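Local coordinates for 3-methyladenine dna-glycosylase (Archaeoglobus fulgidus, PDB 2JHN), which belongs to the helix-hairpin-helix superfamily of base excision DNA repair proteins, combining a mainly helical glycosylase fold with a TATA-box binding protein-like domain, at residues D93-L98 with R249-G254; E198-W203 with I229-N234; E207-L212 with T222-L227. The protein carries 1 engineered substitution. All coordinates share one frame; numbering follows the deposited sequence.

Interaction 1. Residues D93-L98 with R249-G254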
ATOM      1  N   ASP A  93      15.253 -15.791  -8.616  1.00 17.06           N
ATOM      2  CA  ASP A  93      15.950 -17.079  -8.570  1.00 19.41           C
ATOM      3  C   ASP A  93      17.437 -16.907  -8.878  1.00 19.42           C
ATOM      4  O   ASP A  93      18.285 -17.689  -8.407  1.00 19.78           O
ATOM      5  CB  ASP A  93      15.330 -18.029  -9.585  1.00 19.85           C
ATOM      6  CG  ASP A  93      14.202 -18.848  -9.014  1.00 23.68           C
ATOM      7  OD1 ASP A  93      14.066 -18.954  -7.776  1.00 27.55           O
ATOM      8  OD2 ASP A  93      13.437 -19.408  -9.824  1.00 28.52           O
ATOM      9  N   GLY A  94      17.734 -15.853  -9.631  1.00 18.90           N
ATOM     10  CA  GLY A  94      19.081 -15.546 -10.096  1.00 19.09           C
ATOM     11  C   GLY A  94      19.962 -14.869  -9.077  1.00 18.46           C
ATOM     12  O   GLY A  94      21.101 -14.485  -9.388  1.00 19.59           O
ATOM     13  N   ASP A  95      19.461 -14.704  -7.847  1.00 17.91           N
ATOM     14  CA  ASP A  95      20.224 -14.048  -6.801  1.00 17.14           C
ATOM     15  C   ASP A  95      19.989 -14.846  -5.514  1.00 17.63           C
ATOM     16  O   ASP A  95      18.832 -15.083  -5.137  1.00 17.20           O
ATOM     17  CB  ASP A  95      19.789 -12.558  -6.692  1.00 18.32           C
ATOM     18  CG  ASP A  95      20.436 -11.815  -5.536  1.00 18.72           C
ATOM     19  OD1 ASP A  95      20.316 -12.246  -4.358  1.00 18.59           O
ATOM     20  OD2 ASP A  95      21.039 -10.745  -5.785  1.00 21.19           O
ATOM     21  N   GLU A  96      21.070 -15.278  -4.849  1.00 16.94           N
ATOM     22  CA  GLU A  96      20.944 -16.195  -3.711  1.00 16.94           C
ATOM     23  C   GLU A  96      20.001 -15.648  -2.617  1.00 16.11           C
ATOM     24  O   GLU A  96      19.141 -16.374  -2.115  1.00 15.05           O
ATOM     25  CB  GLU A  96      22.303 -16.507  -3.075  1.00 16.93           C
ATOM     26  CG  GLU A  96      22.192 -17.649  -2.059  1.00 18.33           C
ATOM     27  CD  GLU A  96      23.513 -18.068  -1.427  1.00 19.00           C
ATOM     28  OE1 GLU A  96      24.577 -17.606  -1.883  1.00 18.56           O
ATOM     29  OE2 GLU A  96      23.460 -18.869  -0.459  1.00 20.33           O
ATOM     30  N   LYS A  97      20.203 -14.377  -2.264  1.00 15.73           N
ATOM     31  CA  LYS A  97      19.393 -13.682  -1.253  1.00 16.25           C
ATOM     32  C   LYS A  97      17.946 -13.413  -1.712  1.00 15.38           C
ATOM     33  O   LYS A  97      17.006 -13.618  -0.929  1.00 15.08           O
ATOM     34  CB  LYS A  97      20.127 -12.419  -0.772  1.00 18.36           C
ATOM     35  CG  LYS A  97      21.446 -12.722  -0.003  1.00 19.92           C
ATOM     36  CD  LYS A  97      21.236 -13.852   1.031  1.00 24.43           C
ATOM     37  CE  LYS A  97      22.473 -14.181   1.872  1.00 27.17           C
ATOM     38  NZ  LYS A  97      23.673 -14.522   1.068  1.00 29.73           N
ATOM     39  N   LEU A  98      17.737 -12.975  -2.961  1.00 13.92           N
ATOM     40  CA  LEU A  98      16.363 -12.863  -3.480  1.00 13.90           C
ATOM     41  C   LEU A  98      15.627 -14.195  -3.503  1.00 14.62           C
ATOM     42  O   LEU A  98      14.424 -14.251  -3.203  1.00 12.67           O
ATOM     43  CB  LEU A  98      16.299 -12.205  -4.855  1.00 13.53           C
ATOM     44  CG  LEU A  98      16.831 -10.768  -4.880  1.00 14.51           C
ATOM     45  CD1 LEU A  98      16.785 -10.171  -6.324  1.00 14.94           C
ATOM     46  CD2 LEU A  98      16.095  -9.880  -3.865  1.00 14.07           C
ATOM     47  N   ARG A 249      20.555  -6.955   6.676  1.00 26.31           N
ATOM     48  CA  ARG A 249      20.416  -8.339   7.157  1.00 27.68           C
ATOM     49  C   ARG A 249      20.609  -9.373   6.045  1.00 28.21           C
ATOM     50  O   ARG A 249      21.254 -10.412   6.253  1.00 28.51           O
ATOM     51  CB  ARG A 249      19.069  -8.533   7.865  1.00 27.62           C
ATOM     52  CG  ARG A 249      19.014  -9.761   8.751  0.50 29.41           C
ATOM     53  CD  ARG A 249      18.181  -9.531  10.002  0.50 30.97           C
ATOM     54  NE  ARG A 249      18.333 -10.649  10.932  0.50 32.99           N
ATOM     55  CZ  ARG A 249      17.604 -11.761  10.885  0.50 33.50           C
ATOM     56  NH1 ARG A 249      16.661 -11.897   9.965  0.50 33.32           N
ATOM     57  NH2 ARG A 249      17.810 -12.733  11.761  0.50 33.80           N
ATOM     58  N   LEU A 250      20.087  -9.073   4.857  1.00 28.13           N
ATOM     59  CA  LEU A 250      20.225  -9.945   3.705  1.00 28.64           C
ATOM     60  C   LEU A 250      21.625 -10.018   3.121  1.00 29.39           C
ATOM     61  O   LEU A 250      22.098 -11.108   2.788  1.00 30.05           O
ATOM     62  CB  LEU A 250      19.259  -9.519   2.594  1.00 28.67           C
ATOM     63  CG  LEU A 250      17.843 -10.062   2.660  1.00 28.58           C
ATOM     64  CD1 LEU A 250      17.042  -9.426   1.541  1.00 28.41           C
ATOM     65  CD2 LEU A 250      17.828 -11.589   2.536  1.00 29.53           C
ATOM     66  N   TYR A 251      22.280  -8.865   2.981  1.00 28.82           N
ATOM     67  CA  TYR A 251      23.485  -8.767   2.175  1.00 29.29           C
ATOM     68  C   TYR A 251      24.750  -8.400   2.937  1.00 30.13           C
ATOM     69  O   TYR A 251      25.859  -8.484   2.382  1.00 31.25           O
ATOM     70  CB  TYR A 251      23.277  -7.745   1.046  1.00 27.36           C
ATOM     71  CG  TYR A 251      22.371  -8.220  -0.075  1.00 25.94           C
ATOM     72  CD1 TYR A 251      22.838  -9.093  -1.068  1.00 25.46           C
ATOM     73  CD2 TYR A 251      21.053  -7.775  -0.157  1.00 23.57           C
ATOM     74  CE1 TYR A 251      22.004  -9.525  -2.110  1.00 23.84           C
ATOM     75  CE2 TYR A 251      20.211  -8.194  -1.192  1.00 23.04           C
ATOM     76  CZ  TYR A 251      20.679  -9.068  -2.163  1.00 23.05           C
ATOM     77  OH  TYR A 251      19.858  -9.484  -3.188  1.00 21.89           O
ATOM     78  N   PHE A 252      24.589  -7.921   4.164  1.00 30.89           N
ATOM     79  CA  PHE A 252      25.706  -7.353   4.915  1.00 32.15           C
ATOM     80  C   PHE A 252      25.785  -7.974   6.299  1.00 32.74           C
ATOM     81  O   PHE A 252      26.319  -7.369   7.229  1.00 33.07           O
ATOM     82  CB  PHE A 252      25.600  -5.816   5.002  1.00 31.73           C
ATOM     83  CG  PHE A 252      25.754  -5.117   3.673  1.00 32.36           C
ATOM     84  CD1 PHE A 252      27.000  -4.666   3.248  1.00 33.17           C
ATOM     85  CD2 PHE A 252      24.645  -4.915   2.837  1.00 31.55           C
ATOM     86  CE1 PHE A 252      27.152  -4.023   2.023  1.00 32.75           C
ATOM     87  CE2 PHE A 252      24.782  -4.271   1.609  1.00 32.05           C
ATOM     88  CZ  PHE A 252      26.039  -3.823   1.195  1.00 33.12           C
ATOM     89  N   ASN A 253      25.227  -9.177   6.419  1.00 33.81           N
ATOM     90  CA  ASN A 253      25.201  -9.943   7.673  1.00 35.11           C
ATOM     91  C   ASN A 253      24.781  -9.137   8.912  1.00 35.62           C
ATOM     92  O   ASN A 253      25.360  -9.287   9.996  1.00 36.58           O
ATOM     93  CB  ASN A 253      26.560 -10.633   7.898  0.50 35.07           C
ATOM     94  CG  ASN A 253      26.439 -11.907   8.714  0.50 35.53           C
ATOM     95  OD1 ASN A 253      25.732 -12.841   8.331  0.50 35.17           O
ATOM     96  ND2 ASN A 253      27.137 -11.954   9.843  0.50 35.73           N
ATOM     97  N   GLY A 254      23.788  -8.265   8.746  1.00 35.35           N
ATOM     98  CA  GLY A 254      23.228  -7.528   9.862  1.00 34.79           C
ATOM     99  C   GLY A 254      23.965  -6.260  10.248  1.00 34.57           C
ATOM    100  O   GLY A 254      23.532  -5.552  11.143  1.00 34.43           O
TER
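Leu250 meets Lys97 through both its side chain and its backbone. Its CD2 methyl lies 4.1 Å from Lys97 CB, while the lysine methylenes CG, CD and CE line the carbonyl oxygen, with Lys97 CE 3.2 Å from Leu250 O. Next along the chain, Tyr251 slides past Lys97 in the opposite direction. Lys97 CB sits over one ring face, 4.0 Å from the centroid of the Tyr251 ring, a CH-pi contact. The phenol then reaches Asp95 tip to tip, ring and carboxylate planes standing 85° apart. Tyr251 OH is 3.0 Å from Asp95 OD1 and 3.1 Å from Asp95 OD2; either would be a weak hydrogen bond, for the one hydroxyl proton. Asp95 is the N-cap of helix 96-104: with CG anti to the backbone N, it accepts from Leu98 N at OD1 over 3.0 Å, nearly straight at 168° but from above the carboxylate plane. OD2 also forms a salt bridge with Arg269. The C-terminal end of helix 241-251 thus meets the start of helix 96-104, with helix 259-270 against Tyr251 through Arg269 and Phe270, and helix 274-287 receiving Leu98 on Ile277 and Leu250 on Leu281.

Interaction 2. Residues E198-W203 with I229-N234. Engineered in segment 229-234: Ile229 (natural residue Met).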
ATOM      1  N   GLU A 198      -5.616  12.288  -8.731  1.00 17.49           N
ATOM      2  CA  GLU A 198      -5.459  10.911  -9.211  1.00 17.85           C
ATOM      3  C   GLU A 198      -4.562  10.843 -10.465  1.00 17.71           C
ATOM      4  O   GLU A 198      -3.943   9.823 -10.740  1.00 17.39           O
ATOM      5  CB  GLU A 198      -6.822  10.252  -9.470  1.00 18.98           C
ATOM      6  CG  GLU A 198      -6.758   8.717  -9.667  1.00 21.13           C
ATOM      7  CD  GLU A 198      -6.309   7.927  -8.415  1.00 22.73           C
ATOM      8  OE1 GLU A 198      -6.354   8.470  -7.277  1.00 19.09           O
ATOM      9  OE2 GLU A 198      -5.928   6.735  -8.607  1.00 22.32           O
ATOM     10  N   GLU A 199      -4.487  11.943 -11.220  1.00 17.54           N
ATOM     11  CA  GLU A 199      -3.622  11.965 -12.415  1.00 17.20           C
ATOM     12  C   GLU A 199      -2.126  11.802 -12.123  1.00 17.48           C
ATOM     13  O   GLU A 199      -1.346  11.458 -13.016  1.00 17.55           O
ATOM     14  CB  GLU A 199      -3.866  13.228 -13.266  1.00 16.78           C
ATOM     15  CG  GLU A 199      -5.295  13.325 -13.797  1.00 16.73           C
ATOM     16  CD  GLU A 199      -5.571  14.635 -14.546  1.00 16.27           C
ATOM     17  OE1 GLU A 199      -4.677  15.503 -14.588  1.00 15.98           O
ATOM     18  OE2 GLU A 199      -6.704  14.804 -15.043  1.00 16.71           O
ATOM     19  N   LEU A 200      -1.728  12.024 -10.863  1.00 17.69           N
ATOM     20  CA  LEU A 200      -0.317  11.926 -10.475  1.00 18.27           C
ATOM     21  C   LEU A 200       0.254  10.550 -10.799  1.00 19.03           C
ATOM     22  O   LEU A 200       1.442  10.426 -11.086  1.00 18.53           O
ATOM     23  CB  LEU A 200      -0.147  12.253  -8.976  1.00 17.39           C
ATOM     24  CG  LEU A 200       1.261  12.587  -8.476  1.00 17.21           C
ATOM     25  CD1 LEU A 200       1.814  13.874  -9.124  1.00 16.29           C
ATOM     26  CD2 LEU A 200       1.256  12.690  -6.934  1.00 17.38           C
ATOM     27  N   LYS A 201      -0.601   9.529 -10.749  1.00 20.23           N
ATOM     28  CA  LYS A 201      -0.213   8.165 -11.132  1.00 22.56           C
ATOM     29  C   LYS A 201       0.399   8.041 -12.516  1.00 23.21           C
ATOM     30  O   LYS A 201       1.222   7.173 -12.754  1.00 24.57           O
ATOM     31  CB  LYS A 201      -1.417   7.234 -11.088  1.00 23.37           C
ATOM     32  CG  LYS A 201      -1.644   6.644  -9.761  1.00 26.74           C
ATOM     33  CD  LYS A 201      -2.747   5.630  -9.824  1.00 30.62           C
ATOM     34  CE  LYS A 201      -2.178   4.247  -9.813  1.00 33.09           C
ATOM     35  NZ  LYS A 201      -3.307   3.294  -9.916  1.00 35.79           N
ATOM     36  N   GLU A 202      -0.043   8.886 -13.440  1.00 23.12           N
ATOM     37  CA  GLU A 202       0.373   8.806 -14.841  1.00 23.01           C
ATOM     38  C   GLU A 202       1.509   9.756 -15.183  1.00 22.86           C
ATOM     39  O   GLU A 202       1.940   9.798 -16.346  1.00 22.39           O
ATOM     40  CB  GLU A 202      -0.803   9.163 -15.736  1.00 23.69           C
ATOM     41  CG  GLU A 202      -2.151   8.756 -15.232  0.50 24.00           C
ATOM     42  CD  GLU A 202      -2.601   7.450 -15.827  0.50 26.12           C
ATOM     43  OE1 GLU A 202      -3.325   7.490 -16.845  0.50 24.34           O
ATOM     44  OE2 GLU A 202      -2.216   6.390 -15.288  0.50 24.94           O
ATOM     45  N   TRP A 203       1.957  10.551 -14.199  1.00 21.33           N
ATOM     46  CA  TRP A 203       3.102  11.445 -14.378  1.00 21.15           C
ATOM     47  C   TRP A 203       4.387  10.642 -14.375  1.00 21.02           C
ATOM     48  O   TRP A 203       4.436   9.527 -13.856  1.00 21.20           O
ATOM     49  CB  TRP A 203       3.202  12.474 -13.249  1.00 20.76           C
ATOM     50  CG  TRP A 203       2.236  13.636 -13.253  1.00 20.88           C
ATOM     51  CD1 TRP A 203       0.966  13.667 -13.751  1.00 20.84           C
ATOM     52  CD2 TRP A 203       2.474  14.923 -12.680  1.00 19.24           C
ATOM     53  NE1 TRP A 203       0.401  14.910 -13.534  1.00 21.85           N
ATOM     54  CE2 TRP A 203       1.308  15.696 -12.879  1.00 22.75           C
ATOM     55  CE3 TRP A 203       3.563  15.502 -12.014  1.00 20.44           C
ATOM     56  CZ2 TRP A 203       1.201  17.023 -12.428  1.00 22.16           C
ATOM     57  CZ3 TRP A 203       3.463  16.824 -11.589  1.00 20.27           C
ATOM     58  CH2 TRP A 203       2.282  17.560 -11.781  1.00 21.96           C
ATOM     59  N   ILE A 229       4.824   2.898  -3.274  1.00 10.42           N
ATOM     60  CA  ILE A 229       3.693   2.193  -2.644  1.00 12.06           C
ATOM     61  C   ILE A 229       2.303   2.687  -3.041  1.00 11.62           C
ATOM     62  O   ILE A 229       1.330   1.926  -2.896  1.00 13.45           O
ATOM     63  CB  ILE A 229       3.837   2.025  -1.079  1.00 12.24           C
ATOM     64  CG1 ILE A 229       3.435   3.295  -0.320  1.00 13.19           C
ATOM     65  CG2 ILE A 229       5.257   1.522  -0.697  1.00 14.02           C
ATOM     66  CD1 ILE A 229       3.336   3.128   1.250  1.00 14.02           C
ATOM     67  N   ALA A 230       2.203   3.925  -3.535  1.00 11.35           N
ATOM     68  CA  ALA A 230       0.929   4.523  -3.962  1.00 11.32           C
ATOM     69  C   ALA A 230       0.810   4.709  -5.481  1.00 11.58           C
ATOM     70  O   ALA A 230      -0.277   4.499  -6.049  1.00 12.70           O
ATOM     71  CB  ALA A 230       0.671   5.857  -3.233  1.00 11.45           C
ATOM     72  N   LEU A 231       1.913   5.074  -6.130  1.00 10.58           N
ATOM     73  CA  LEU A 231       1.939   5.425  -7.539  1.00 11.17           C
ATOM     74  C   LEU A 231       2.355   4.269  -8.437  1.00 11.13           C
ATOM     75  O   LEU A 231       2.216   4.356  -9.656  1.00 11.96           O
ATOM     76  CB  LEU A 231       2.834   6.666  -7.792  1.00 11.49           C
ATOM     77  CG  LEU A 231       2.388   7.960  -7.112  1.00 13.17           C
ATOM     78  CD1 LEU A 231       3.033   9.185  -7.718  1.00 15.33           C
ATOM     79  CD2 LEU A 231       0.844   8.089  -7.142  1.00 13.05           C
ATOM     80  N   GLY A 232       2.863   3.196  -7.841  1.00 11.23           N
ATOM     81  CA  GLY A 232       3.319   2.023  -8.614  1.00 10.90           C
ATOM     82  C   GLY A 232       4.589   2.212  -9.462  1.00 11.66           C
ATOM     83  O   GLY A 232       4.834   1.441 -10.410  1.00 11.22           O
ATOM     84  N   LYS A 233       5.408   3.206  -9.115  1.00 10.80           N
ATOM     85  CA  LYS A 233       6.657   3.488  -9.846  1.00 12.22           C
ATOM     86  C   LYS A 233       7.852   2.797  -9.233  1.00 12.77           C
ATOM     87  O   LYS A 233       7.919   2.599  -8.012  1.00 12.84           O
ATOM     88  CB  LYS A 233       6.949   4.989  -9.934  1.00 12.46           C
ATOM     89  CG  LYS A 233       5.807   5.863 -10.478  1.00 15.05           C
ATOM     90  CD  LYS A 233       5.391   5.524 -11.887  1.00 20.78           C
ATOM     91  CE  LYS A 233       4.471   6.594 -12.430  1.00 25.96           C
ATOM     92  NZ  LYS A 233       3.772   6.131 -13.638  1.00 28.80           N
ATOM     93  N   ASN A 234       8.813   2.458 -10.085  1.00 13.31           N
ATOM     94  CA  ASN A 234       9.999   1.752  -9.646  1.00 15.01           C
ATOM     95  C   ASN A 234      11.036   2.713  -9.047  1.00 15.93           C
ATOM     96  O   ASN A 234      12.125   2.935  -9.609  1.00 16.07           O
ATOM     97  CB  ASN A 234      10.582   0.940 -10.798  1.00 14.90           C
ATOM     98  CG  ASN A 234      11.616  -0.072 -10.328  1.00 17.25           C
ATOM     99  OD1 ASN A 234      11.497  -0.618  -9.230  1.00 19.93           O
ATOM    100  ND2 ASN A 234      12.633  -0.313 -11.147  1.00 16.87           N
TER
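Lys201 and Leu231 bring the two backbones closest, their CA atoms 5.0 Å apart, where the 3-10 turn 198-202 passes the loop that leaves helix 220-229 and turns at Gly232 with a positive phi of 70°. Leu231 is the apolar centre of the contact, and its two methyls part to serve two neighbours. CD1 packs against the branch point of Leu200, 3.9 Å from Leu200 CG, with Leu200 CD2 close behind. Leu231 CD2 instead lies against the aliphatic part of Lys201, 3.9 Å from Lys201 CG. Leu200 has its CG anti to the backbone N, and its other methyl, CD1, stands 3.7 Å above the plane of the Trp203 ring, offset toward the rim, so this leucine bridges the indole and Leu231. In the fold, residues 198-203 lead into the first helix of the helix-hairpin-helix motif, 205-213, and residues 229-234 lead out of the second, 220-229; the contact therefore joins the entry and exit of that motif. Val118, at the start of helix 118-127, touches Leu200, Lys201 and Leu231 alike. The polar part of the contact belongs to Lys233, whose chain bends at chi2 and runs on extended to the end of the 3-10 turn. Lys233 NZ donates to Lys201 O over 2.9 Å, with a C=O...N angle of 156° and the donor tilted 20° from the carbonyl plane. Its last methylene is close to a second carbonyl, Lys233 CE lying 3.3 Å from Trp203 O. The carboxylate of Glu202 may add a mild electrostatic attraction from farther off, OE2 being 6.2 Å from Lys233 NZ. Lys201 sends its own ammonium group elsewhere, to a salt bridge with Glu78 on helix 69-80.

Interaction 3. Residues E207-L212 with T222-L227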
ATOM      1  N   GLU A 207       9.035  14.215 -12.442  1.00 18.82           N
ATOM      2  CA  GLU A 207       7.979  15.236 -12.318  1.00 17.79           C
ATOM      3  C   GLU A 207       7.118  15.025 -11.047  1.00 16.32           C
ATOM      4  O   GLU A 207       6.767  15.982 -10.337  1.00 14.99           O
ATOM      5  CB  GLU A 207       7.058  15.192 -13.554  1.00 19.36           C
ATOM      6  CG  GLU A 207       7.722  15.540 -14.932  1.00 22.87           C
ATOM      7  CD  GLU A 207       8.520  14.392 -15.583  1.00 29.09           C
ATOM      8  OE1 GLU A 207       8.608  13.265 -15.034  1.00 30.54           O
ATOM      9  OE2 GLU A 207       9.092  14.636 -16.671  1.00 33.87           O
ATOM     10  N   ALA A 208       6.744  13.772 -10.804  1.00 14.53           N
ATOM     11  CA  ALA A 208       5.965  13.425  -9.606  1.00 13.01           C
ATOM     12  C   ALA A 208       6.794  13.678  -8.339  1.00 12.57           C
ATOM     13  O   ALA A 208       6.271  14.224  -7.376  1.00 12.28           O
ATOM     14  CB  ALA A 208       5.462  11.991  -9.692  1.00 13.29           C
ATOM     15  N   TYR A 209       8.085  13.320  -8.361  1.00 12.05           N
ATOM     16  CA  TYR A 209       8.988  13.591  -7.227  1.00 13.21           C
ATOM     17  C   TYR A 209       9.065  15.088  -6.905  1.00 13.09           C
ATOM     18  O   TYR A 209       8.986  15.491  -5.747  1.00 12.47           O
ATOM     19  CB  TYR A 209      10.412  13.041  -7.499  1.00 13.25           C
ATOM     20  CG  TYR A 209      11.331  13.244  -6.317  1.00 14.06           C
ATOM     21  CD1 TYR A 209      11.359  12.326  -5.265  1.00 13.63           C
ATOM     22  CD2 TYR A 209      12.160  14.386  -6.221  1.00 13.68           C
ATOM     23  CE1 TYR A 209      12.214  12.523  -4.138  1.00 11.04           C
ATOM     24  CE2 TYR A 209      13.004  14.577  -5.107  1.00 15.10           C
ATOM     25  CZ  TYR A 209      13.023  13.647  -4.071  1.00 12.29           C
ATOM     26  OH  TYR A 209      13.857  13.848  -2.967  1.00 13.05           O
ATOM     27  N   GLU A 210       9.207  15.919  -7.930  0.50 14.05           N
ATOM     28  CA  GLU A 210       9.314  17.362  -7.702  0.50 14.31           C
ATOM     29  C   GLU A 210       7.992  17.965  -7.233  0.50 13.93           C
ATOM     30  O   GLU A 210       7.986  18.905  -6.451  0.50 14.36           O
ATOM     31  CB  GLU A 210       9.836  18.081  -8.952  0.50 14.70           C
ATOM     32  CG  GLU A 210      11.302  17.814  -9.244  0.50 17.27           C
ATOM     33  CD  GLU A 210      12.238  18.353  -8.161  0.50 20.17           C
ATOM     34  OE1 GLU A 210      12.010  19.489  -7.682  0.50 22.47           O
ATOM     35  OE2 GLU A 210      13.211  17.651  -7.804  0.50 21.09           O
ATOM     36  N   TYR A 211       6.872  17.410  -7.685  1.00 14.01           N
ATOM     37  CA  TYR A 211       5.577  17.854  -7.191  1.00 14.03           C
ATOM     38  C   TYR A 211       5.413  17.515  -5.704  1.00 13.14           C
ATOM     39  O   TYR A 211       5.090  18.395  -4.882  1.00 12.74           O
ATOM     40  CB  TYR A 211       4.448  17.275  -8.025  1.00 14.36           C
ATOM     41  CG  TYR A 211       3.063  17.558  -7.479  1.00 15.21           C
ATOM     42  CD1 TYR A 211       2.467  18.809  -7.646  1.00 14.60           C
ATOM     43  CD2 TYR A 211       2.350  16.563  -6.796  1.00 16.65           C
ATOM     44  CE1 TYR A 211       1.172  19.073  -7.133  1.00 14.80           C
ATOM     45  CE2 TYR A 211       1.079  16.792  -6.286  1.00 15.92           C
ATOM     46  CZ  TYR A 211       0.493  18.062  -6.460  1.00 17.67           C
ATOM     47  OH  TYR A 211      -0.774  18.284  -5.984  1.00 16.33           O
ATOM     48  N   LEU A 212       5.673  16.257  -5.350  1.00 11.79           N
ATOM     49  CA  LEU A 212       5.495  15.839  -3.951  1.00 11.57           C
ATOM     50  C   LEU A 212       6.394  16.653  -3.018  1.00 12.35           C
ATOM     51  O   LEU A 212       5.927  17.192  -2.031  1.00 12.61           O
ATOM     52  CB  LEU A 212       5.730  14.326  -3.787  1.00 11.50           C
ATOM     53  CG  LEU A 212       4.639  13.512  -4.500  1.00  9.89           C
ATOM     54  CD1 LEU A 212       5.131  12.084  -4.711  1.00 10.29           C
ATOM     55  CD2 LEU A 212       3.364  13.552  -3.652  1.00 11.53           C
ATOM     56  N   THR A 222       9.349  10.419   2.211  1.00 11.10           N
ATOM     57  CA  THR A 222       7.902  10.419   1.961  1.00 11.19           C
ATOM     58  C   THR A 222       7.594  10.396   0.458  1.00 10.46           C
ATOM     59  O   THR A 222       6.684   9.679   0.020  1.00  9.85           O
ATOM     60  CB  THR A 222       7.261  11.638   2.610  1.00 12.39           C
ATOM     61  OG1 THR A 222       7.458  11.533   4.032  1.00 14.47           O
ATOM     62  CG2 THR A 222       5.743  11.719   2.253  1.00 11.94           C
ATOM     63  N   ALA A 223       8.348  11.157  -0.329  1.00  9.08           N
ATOM     64  CA  ALA A 223       8.056  11.251  -1.769  1.00  9.90           C
ATOM     65  C   ALA A 223       8.356   9.886  -2.444  1.00  9.91           C
ATOM     66  O   ALA A 223       7.536   9.362  -3.242  1.00  9.91           O
ATOM     67  CB  ALA A 223       8.845  12.426  -2.426  1.00 10.20           C
ATOM     68  N   GLU A 224       9.505   9.304  -2.109  1.00  9.65           N
ATOM     69  CA  GLU A 224       9.881   7.989  -2.680  1.00 10.59           C
ATOM     70  C   GLU A 224       8.966   6.863  -2.214  1.00  9.59           C
ATOM     71  O   GLU A 224       8.640   5.965  -3.016  1.00 10.32           O
ATOM     72  CB  GLU A 224      11.355   7.650  -2.440  1.00  9.90           C
ATOM     73  CG  GLU A 224      12.296   8.652  -3.139  1.00 11.06           C
ATOM     74  CD  GLU A 224      13.759   8.320  -2.980  1.00 13.73           C
ATOM     75  OE1 GLU A 224      14.108   7.519  -2.066  1.00 14.37           O
ATOM     76  OE2 GLU A 224      14.552   8.857  -3.810  1.00 14.26           O
ATOM     77  N   LEU A 225       8.555   6.901  -0.956  1.00 10.48           N
ATOM     78  CA  LEU A 225       7.564   5.921  -0.451  1.00 10.82           C
ATOM     79  C   LEU A 225       6.236   6.053  -1.238  1.00 10.25           C
ATOM     80  O   LEU A 225       5.694   5.061  -1.733  1.00 10.21           O
ATOM     81  CB  LEU A 225       7.336   6.113   1.053  1.00 10.93           C
ATOM     82  CG  LEU A 225       6.577   5.052   1.830  1.00 12.11           C
ATOM     83  CD1 LEU A 225       7.408   3.748   1.784  1.00 13.97           C
ATOM     84  CD2 LEU A 225       6.422   5.570   3.284  1.00 13.18           C
ATOM     85  N   VAL A 226       5.751   7.278  -1.408  1.00  9.88           N
ATOM     86  CA  VAL A 226       4.511   7.504  -2.211  1.00  9.23           C
ATOM     87  C   VAL A 226       4.680   6.963  -3.619  1.00  9.22           C
ATOM     88  O   VAL A 226       3.822   6.224  -4.110  1.00  7.92           O
ATOM     89  CB  VAL A 226       4.111   8.986  -2.238  1.00  8.79           C
ATOM     90  CG1 VAL A 226       3.048   9.267  -3.352  1.00  9.64           C
ATOM     91  CG2 VAL A 226       3.588   9.413  -0.844  1.00  9.74           C
ATOM     92  N   LEU A 227       5.790   7.328  -4.269  1.00  8.97           N
ATOM     93  CA  LEU A 227       6.053   6.918  -5.628  1.00 10.50           C
ATOM     94  C   LEU A 227       5.949   5.387  -5.794  1.00 10.11           C
ATOM     95  O   LEU A 227       5.337   4.904  -6.733  1.00 10.65           O
ATOM     96  CB  LEU A 227       7.435   7.412  -6.083  1.00  9.05           C
ATOM     97  CG  LEU A 227       7.363   8.872  -6.619  1.00 12.40           C
ATOM     98  CD1 LEU A 227       8.722   9.524  -6.589  1.00 14.33           C
ATOM     99  CD2 LEU A 227       6.842   8.835  -8.051  1.00 15.74           C
TER
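Leu212 and Ala223 are the residues whose CA atoms come nearest, at 5.7 Å, between segments 207-212 and 222-227, on the two helices of the helix-hairpin-helix motif that names this superfamily. The short segments of helices 205-213 and 220-229 run with an angle of 133° between their N-to-C directions and axes 9.4 Å apart at the nearest point. The hairpin between them holds a sodium ion, sited at Thr213, Phe215 and Ile218. Between the helices the contact is apolar, and small residues let large ones in. Ala223 CB, 3.9 Å from Leu212 CB, also meets the ring of Tyr209, whose CE1 comes to 3.8 Å from Ala223 CB. The tyrosine has its CG anti to the backbone N (chi1 -177°), and the ring beyond it comes to the second helix; there Ala223 CB and Glu224 CG approach it obliquely, whereas Leu227 CD1 lies at its edge, near the ring plane. Tyr209 and Leu227 cross at about a right angle. The two methyls of Leu227 divide the work: CD1 reaches Tyr209 CB and CD1, while Leu227 CD2 packs 3.8 Å from Ala208 CB, on the residue just before the tyrosine. Glu224 gives the contact only its aliphatic portion, CG resting 4.0 Å from Tyr209 CE1. Its chain is extended beyond CG, and the buried carboxylate is satisfied by salt bridges from OE2 to Arg220 and from OE1 to Arg263. Ile122 of helix 118-127 touches both Leu212 and Val226. Leu212 has CG anti to the carbonyl carbon (chi1 -67°), and its CD1 meets Val226, which turns CG1, the branch anti to its backbone N, onto the leucine; Val226 CG1 stops 3.8 Å from Leu212 CD1.

Interactions 2 and 3 form one continuous body, their centres 9 Å apart, with interaction 3 nested along the chain inside the loop closed by interaction 2. Two probable backbone hydrogen bonds join them as helix 220-229 ends, Leu231 N to Val226 O at 3.0 Å and Lys233 N to Leu227 O at 2.9 Å. In addition, Trp203 CZ3 packs 3.7 Å from Tyr211 CB. The side chain of Leu212 in interaction 3 is about 8 Å from a bound sodium ion, and that of Leu200 in interaction 2 is about 13 Å from its nearest one. Interaction 1 stands apart: its centre is 28 Å from each of the others, although its chain loop encloses both.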